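Local coordinates for endoribonuclease L-PSP/chorismate mutase-like domain-containing protein (Shewanella oneidensis, PDB 2OTM) that is of unknown function but belongs to the YjgF-like family and is a putative endoribonuclease, at residues Q42-Y52 with A67-A76. Numbering follows the deposited sequence.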
ATOM      1  N   GLN B  42      10.573  -7.792  -0.874  1.00 19.59           N
ATOM      2  CA  GLN B  42      11.472  -8.763  -1.480  1.00 19.89           C
ATOM      3  C   GLN B  42      12.260  -8.105  -2.605  1.00 20.24           C
ATOM      4  O   GLN B  42      11.706  -7.370  -3.384  1.00 19.90           O
ATOM      5  CB  GLN B  42      10.683  -9.935  -2.053  1.00 21.91           C
ATOM      6  CG  GLN B  42       9.807 -10.604  -1.039  1.00 23.16           C
ATOM      7  CD  GLN B  42      10.587 -11.441  -0.053  1.00 30.57           C
ATOM      8  OE1 GLN B  42      11.515 -12.146  -0.420  1.00 29.16           O
ATOM      9  NE2 GLN B  42      10.199 -11.367   1.220  1.00 33.41           N
ATOM     10  N   PHE B  43      13.565  -8.355  -2.615  1.00 20.15           N
ATOM     11  CA  PHE B  43      14.518  -7.658  -3.475  1.00 20.29           C
ATOM     12  C   PHE B  43      15.031  -8.576  -4.575  1.00 19.05           C
ATOM     13  O   PHE B  43      15.000  -9.822  -4.437  1.00 19.67           O
ATOM     14  CB  PHE B  43      15.726  -7.272  -2.633  1.00 21.85           C
ATOM     15  CG  PHE B  43      15.434  -6.260  -1.570  1.00 18.92           C
ATOM     16  CD1 PHE B  43      14.988  -6.657  -0.306  1.00 26.31           C
ATOM     17  CD2 PHE B  43      15.625  -4.910  -1.812  1.00 24.50           C
ATOM     18  CE1 PHE B  43      14.717  -5.712   0.678  1.00 30.30           C
ATOM     19  CE2 PHE B  43      15.348  -3.966  -0.832  1.00 27.93           C
ATOM     20  CZ  PHE B  43      14.891  -4.366   0.413  1.00 28.41           C
ATOM     21  N   PRO B  44      15.589  -7.993  -5.636  1.00 20.27           N
ATOM     22  CA  PRO B  44      16.179  -8.778  -6.701  1.00 20.16           C
ATOM     23  C   PRO B  44      17.616  -9.244  -6.402  1.00 20.40           C
ATOM     24  O   PRO B  44      18.606  -8.703  -6.925  1.00 20.55           O
ATOM     25  CB  PRO B  44      16.108  -7.838  -7.911  1.00 21.85           C
ATOM     26  CG  PRO B  44      16.242  -6.508  -7.353  1.00 19.49           C
ATOM     27  CD  PRO B  44      15.643  -6.549  -5.936  1.00 18.61           C
ATOM     28  N   TYR B  45      17.690 -10.245  -5.542  1.00 20.63           N
ATOM     29  CA  TYR B  45      18.914 -10.875  -5.127  1.00 22.64           C
ATOM     30  C   TYR B  45      19.198 -12.088  -5.958  1.00 24.39           C
ATOM     31  O   TYR B  45      18.308 -12.873  -6.246  1.00 22.02           O
ATOM     32  CB  TYR B  45      18.803 -11.404  -3.699  1.00 24.63           C
ATOM     33  CG  TYR B  45      18.941 -10.370  -2.616  1.00 22.90           C
ATOM     34  CD1 TYR B  45      20.145  -9.713  -2.413  1.00 26.78           C
ATOM     35  CD2 TYR B  45      17.897 -10.111  -1.733  1.00 24.45           C
ATOM     36  CE1 TYR B  45      20.292  -8.777  -1.415  1.00 28.86           C
ATOM     37  CE2 TYR B  45      18.038  -9.164  -0.723  1.00 26.88           C
ATOM     38  CZ  TYR B  45      19.245  -8.503  -0.579  1.00 28.07           C
ATOM     39  OH  TYR B  45      19.410  -7.598   0.424  1.00 30.84           O
ATOM     40  N   LEU B  46      20.467 -12.272  -6.294  1.00 25.80           N
ATOM     41  CA  LEU B  46      20.905 -13.480  -6.938  1.00 27.22           C
ATOM     42  C   LEU B  46      22.229 -13.858  -6.282  1.00 29.38           C
ATOM     43  O   LEU B  46      23.145 -13.045  -6.238  1.00 27.72           O
ATOM     44  CB  LEU B  46      21.094 -13.217  -8.423  1.00 31.46           C
ATOM     45  CG  LEU B  46      21.696 -14.354  -9.265  1.00 32.45           C
ATOM     46  CD1 LEU B  46      20.713 -15.509  -9.438  1.00 32.09           C
ATOM     47  CD2 LEU B  46      22.164 -13.801 -10.618  1.00 39.15           C
ATOM     48  N   GLN B  47      22.297 -15.065  -5.740  1.00 32.56           N
ATOM     49  CA  GLN B  47      23.484 -15.522  -5.022  1.00 36.44           C
ATOM     50  C   GLN B  47      23.913 -14.520  -3.950  1.00 35.46           C
ATOM     51  O   GLN B  47      25.091 -14.204  -3.823  1.00 35.58           O
ATOM     52  CB  GLN B  47      24.627 -15.726  -6.017  1.00 37.87           C
ATOM     53  CG  GLN B  47      24.340 -16.757  -7.093  1.00 45.85           C
ATOM     54  CD  GLN B  47      24.293 -18.165  -6.536  1.00 59.27           C
ATOM     55  OE1 GLN B  47      24.812 -18.436  -5.440  1.00 68.69           O
ATOM     56  NE2 GLN B  47      23.671 -19.075  -7.282  1.00 68.06           N
ATOM     57  N   GLY B  48      22.944 -13.998  -3.211  1.00 34.24           N
ATOM     58  CA  GLY B  48      23.216 -13.070  -2.129  1.00 33.49           C
ATOM     59  C   GLY B  48      23.624 -11.674  -2.549  1.00 33.05           C
ATOM     60  O   GLY B  48      23.921 -10.846  -1.690  1.00 34.24           O
ATOM     61  N   LYS B  49      23.640 -11.399  -3.858  1.00 28.71           N
ATOM     62  CA  LYS B  49      24.005 -10.068  -4.358  1.00 28.47           C
ATOM     63  C   LYS B  49      22.771  -9.322  -4.866  1.00 25.10           C
ATOM     64  O   LYS B  49      22.002  -9.870  -5.623  1.00 23.75           O
ATOM     65  CB  LYS B  49      25.009 -10.196  -5.496  1.00 29.67           C
ATOM     66  CG  LYS B  49      26.401 -10.657  -5.036  1.00 37.23           C
ATOM     67  N   LEU B  50      22.616  -8.068  -4.466  1.00 25.01           N
ATOM     68  CA  LEU B  50      21.525  -7.232  -4.951  1.00 22.07           C
ATOM     69  C   LEU B  50      21.901  -6.810  -6.351  1.00 24.03           C
ATOM     70  O   LEU B  50      22.829  -6.037  -6.551  1.00 22.72           O
ATOM     71  CB  LEU B  50      21.314  -6.023  -4.047  1.00 23.98           C
ATOM     72  CG  LEU B  50      20.137  -5.142  -4.440  1.00 23.20           C
ATOM     73  CD1 LEU B  50      18.879  -5.975  -4.462  1.00 20.90           C
ATOM     74  CD2 LEU B  50      20.025  -3.938  -3.486  1.00 20.86           C
ATOM     75  N   LEU B  51      21.205  -7.357  -7.331  1.00 20.40           N
ATOM     76  CA  LEU B  51      21.675  -7.293  -8.702  1.00 23.33           C
ATOM     77  C   LEU B  51      21.372  -5.978  -9.400  1.00 23.42           C
ATOM     78  O   LEU B  51      22.080  -5.611 -10.330  1.00 25.04           O
ATOM     79  CB  LEU B  51      21.127  -8.466  -9.480  1.00 24.40           C
ATOM     80  CG  LEU B  51      22.046  -9.234 -10.405  1.00 35.76           C
ATOM     81  CD1 LEU B  51      23.250  -9.792  -9.621  1.00 40.23           C
ATOM     82  CD2 LEU B  51      21.236 -10.360 -11.035  1.00 32.73           C
ATOM     83  N   TYR B  52      20.347  -5.278  -8.939  1.00 21.64           N
ATOM     84  CA  TYR B  52      19.888  -4.029  -9.559  1.00 20.55           C
ATOM     85  C   TYR B  52      19.794  -2.918  -8.534  1.00 21.53           C
ATOM     86  O   TYR B  52      18.959  -2.953  -7.629  1.00 23.25           O
ATOM     87  CB  TYR B  52      18.533  -4.233 -10.185  1.00 19.73           C
ATOM     88  CG  TYR B  52      18.515  -5.316 -11.227  1.00 17.34           C
ATOM     89  CD1 TYR B  52      18.790  -5.023 -12.540  1.00 18.61           C
ATOM     90  CD2 TYR B  52      18.240  -6.618 -10.898  1.00 20.83           C
ATOM     91  CE1 TYR B  52      18.765  -6.006 -13.515  1.00 22.70           C
ATOM     92  CE2 TYR B  52      18.233  -7.629 -11.869  1.00 19.79           C
ATOM     93  CZ  TYR B  52      18.481  -7.304 -13.168  1.00 24.51           C
ATOM     94  OH  TYR B  52      18.476  -8.278 -14.142  1.00 21.92           O
ATOM     95  N   ALA B  67      13.339  -7.737 -15.874  1.00 18.42           N
ATOM     96  CA  ALA B  67      14.200  -8.808 -15.324  1.00 18.24           C
ATOM     97  C   ALA B  67      14.349  -8.638 -13.812  1.00 19.55           C
ATOM     98  O   ALA B  67      14.321  -9.637 -13.046  1.00 19.51           O
ATOM     99  CB  ALA B  67      15.547  -8.776 -16.022  1.00 18.50           C
ATOM    100  N   ALA B  68      14.459  -7.376 -13.363  1.00 18.68           N
ATOM    101  CA  ALA B  68      14.594  -7.110 -11.941  1.00 18.97           C
ATOM    102  C   ALA B  68      13.349  -7.496 -11.160  1.00 19.80           C
ATOM    103  O   ALA B  68      13.434  -8.112 -10.111  1.00 21.57           O
ATOM    104  CB  ALA B  68      14.899  -5.648 -11.707  1.00 16.55           C
ATOM    105  N   CYS B  69      12.184  -7.150 -11.680  1.00 20.19           N
ATOM    106  CA  CYS B  69      10.936  -7.495 -10.995  1.00 19.96           C
ATOM    107  C   CYS B  69      10.676  -8.979 -11.011  1.00 20.05           C
ATOM    108  O   CYS B  69      10.074  -9.532 -10.065  1.00 21.20           O
ATOM    109  CB  CYS B  69       9.779  -6.758 -11.609  1.00 18.68           C
ATOM    110  SG  CYS B  69       9.856  -4.957 -11.314  1.00 24.22           S
ATOM    111  N   ARG B  70      11.117  -9.629 -12.080  1.00 20.17           N
ATOM    112  CA  ARG B  70      11.055 -11.093 -12.159  1.00 19.50           C
ATOM    113  C   ARG B  70      11.926 -11.711 -11.057  1.00 21.12           C
ATOM    114  O   ARG B  70      11.492 -12.639 -10.361  1.00 21.09           O
ATOM    115  CB  ARG B  70      11.477 -11.556 -13.559  1.00 20.01           C
ATOM    116  CG  ARG B  70      11.427 -13.057 -13.811  1.00 20.85           C
ATOM    117  CD  ARG B  70      11.836 -13.375 -15.264  1.00 25.83           C
ATOM    118  NE  ARG B  70      11.990 -14.826 -15.513  1.00 26.73           N
ATOM    119  CZ  ARG B  70      11.019 -15.654 -15.919  1.00 34.42           C
ATOM    120  NH1 ARG B  70       9.789 -15.230 -16.129  1.00 29.19           N
ATOM    121  NH2 ARG B  70      11.283 -16.933 -16.113  1.00 34.03           N
ATOM    122  N   LEU B  71      13.150 -11.221 -10.888  1.00 19.39           N
ATOM    123  CA  LEU B  71      14.059 -11.770  -9.889  1.00 20.31           C
ATOM    124  C   LEU B  71      13.559 -11.499  -8.461  1.00 20.06           C
ATOM    125  O   LEU B  71      13.631 -12.378  -7.596  1.00 22.74           O
ATOM    126  CB  LEU B  71      15.470 -11.225 -10.084  1.00 20.95           C
ATOM    127  CG  LEU B  71      16.588 -11.782  -9.225  1.00 18.60           C
ATOM    128  CD1 LEU B  71      16.665 -13.326  -9.253  1.00 20.09           C
ATOM    129  CD2 LEU B  71      17.908 -11.096  -9.623  1.00 18.27           C
ATOM    130  N   ALA B  72      13.071 -10.289  -8.200  1.00 18.53           N
ATOM    131  CA  ALA B  72      12.460  -9.987  -6.885  1.00 17.46           C
ATOM    132  C   ALA B  72      11.282 -10.910  -6.582  1.00 18.67           C
ATOM    133  O   ALA B  72      11.075 -11.349  -5.434  1.00 20.68           O
ATOM    134  CB  ALA B  72      12.014  -8.502  -6.848  1.00 15.64           C
ATOM    135  N   THR B  73      10.511 -11.227  -7.621  1.00 20.50           N
ATOM    136  CA  THR B  73       9.341 -12.102  -7.464  1.00 19.06           C
ATOM    137  C   THR B  73       9.801 -13.549  -7.230  1.00 20.39           C
ATOM    138  O   THR B  73       9.206 -14.275  -6.446  1.00 21.81           O
ATOM    139  CB  THR B  73       8.402 -11.996  -8.655  1.00 20.25           C
ATOM    140  OG1 THR B  73       7.952 -10.626  -8.779  1.00 17.27           O
ATOM    141  CG2 THR B  73       7.206 -12.907  -8.456  1.00 20.57           C
ATOM    142  N   LEU B  74      10.879 -13.961  -7.880  1.00 19.79           N
ATOM    143  CA  LEU B  74      11.446 -15.277  -7.588  1.00 22.55           C
ATOM    144  C   LEU B  74      11.855 -15.361  -6.133  1.00 21.76           C
ATOM    145  O   LEU B  74      11.633 -16.387  -5.489  1.00 21.46           O
ATOM    146  CB  LEU B  74      12.655 -15.552  -8.492  1.00 21.82           C
ATOM    147  CG  LEU B  74      13.214 -16.965  -8.486  1.00 28.67           C
ATOM    148  CD1 LEU B  74      12.157 -17.967  -9.020  1.00 22.68           C
ATOM    149  CD2 LEU B  74      14.498 -17.003  -9.302  1.00 26.33           C
ATOM    150  N   ASN B  75      12.463 -14.290  -5.615  1.00 20.84           N
ATOM    151  CA  ASN B  75      12.771 -14.188  -4.182  1.00 20.78           C
ATOM    152  C   ASN B  75      11.516 -14.266  -3.321  1.00 20.73           C
ATOM    153  O   ASN B  75      11.478 -15.004  -2.347  1.00 23.13           O
ATOM    154  CB  ASN B  75      13.552 -12.893  -3.865  1.00 20.87           C
ATOM    155  CG  ASN B  75      15.047 -13.040  -4.094  1.00 21.49           C
ATOM    156  OD1 ASN B  75      15.791 -13.346  -3.149  1.00 23.30           O
ATOM    157  ND2 ASN B  75      15.489 -12.877  -5.346  1.00 19.66           N
ATOM    158  N   ALA B  76      10.473 -13.534  -3.705  1.00 21.85           N
ATOM    159  CA  ALA B  76       9.189 -13.588  -3.003  1.00 20.58           C
ATOM    160  C   ALA B  76       8.584 -14.998  -2.983  1.00 22.58           C
ATOM    161  O   ALA B  76       7.989 -15.406  -1.992  1.00 22.68           O
ATOM    162  CB  ALA B  76       8.191 -12.577  -3.624  1.00 19.02           C
TER
HETATM  163  O   HOH W   1      12.993 -14.300  -0.128  1.00 32.17           O
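Asn75 donates from ND2 to the backbone O of Tyr45 at 3.0 Å, the one direct hydrogen bond between the hairpin region 42-52 and segment 67-76 of helix 62-84. The bond is nearly straight (166° at the hydrogen) and uses a lone pair of the carbonyl. ND2 also donates to Leu71 O, one turn back in its own helix. Both acceptors lie close to the amide plane, so the amide is held flat between strand and helix. With Asn75 CG beside the backbone N (chi1 -84°), Phe43 O sits over the face of the amide, 3.2 Å from Asn75 CG, and takes no hydrogen bond from ND2. OD1 comes to the edge of the Tyr45 ring.

A C-H...O contact and a water bridge add to this. Ala72 CA approaches Phe43 O at 3.5 Å. One water donates to both Gln42 OE1 and Asn75 O, bridging two acceptors that could not bond directly.

The apolar part centres on Leu71 and Ala68. Leu71 CD2 meets Leu51 CD2 at 3.7 Å and also touches Leu46 CB and the edge of the Tyr52 ring. Ala68 CB sits over one face of that ring, 3.7 Å from its centroid, in a CH-pi contact. Tyr60 packs edge-to-face with Tyr52. Pro44, centre of an inverse gamma turn, places its CB 4.1 Å from Leu71 CB. The bent Gln42 chain lays CG against Ala76 CB at 3.6 Å.

Strand 146-153 lies beside both segments, through Phe43 and Ala72. A two-stranded hairpin with a type I' turn (Leu46 to Lys49) thus packs on helix 62-84 within the YjgF-like domain. The small alanines let the chain approach the helix closely, while the doubly bonded Asn75 amide ties the start of the 45-50 hairpin to it.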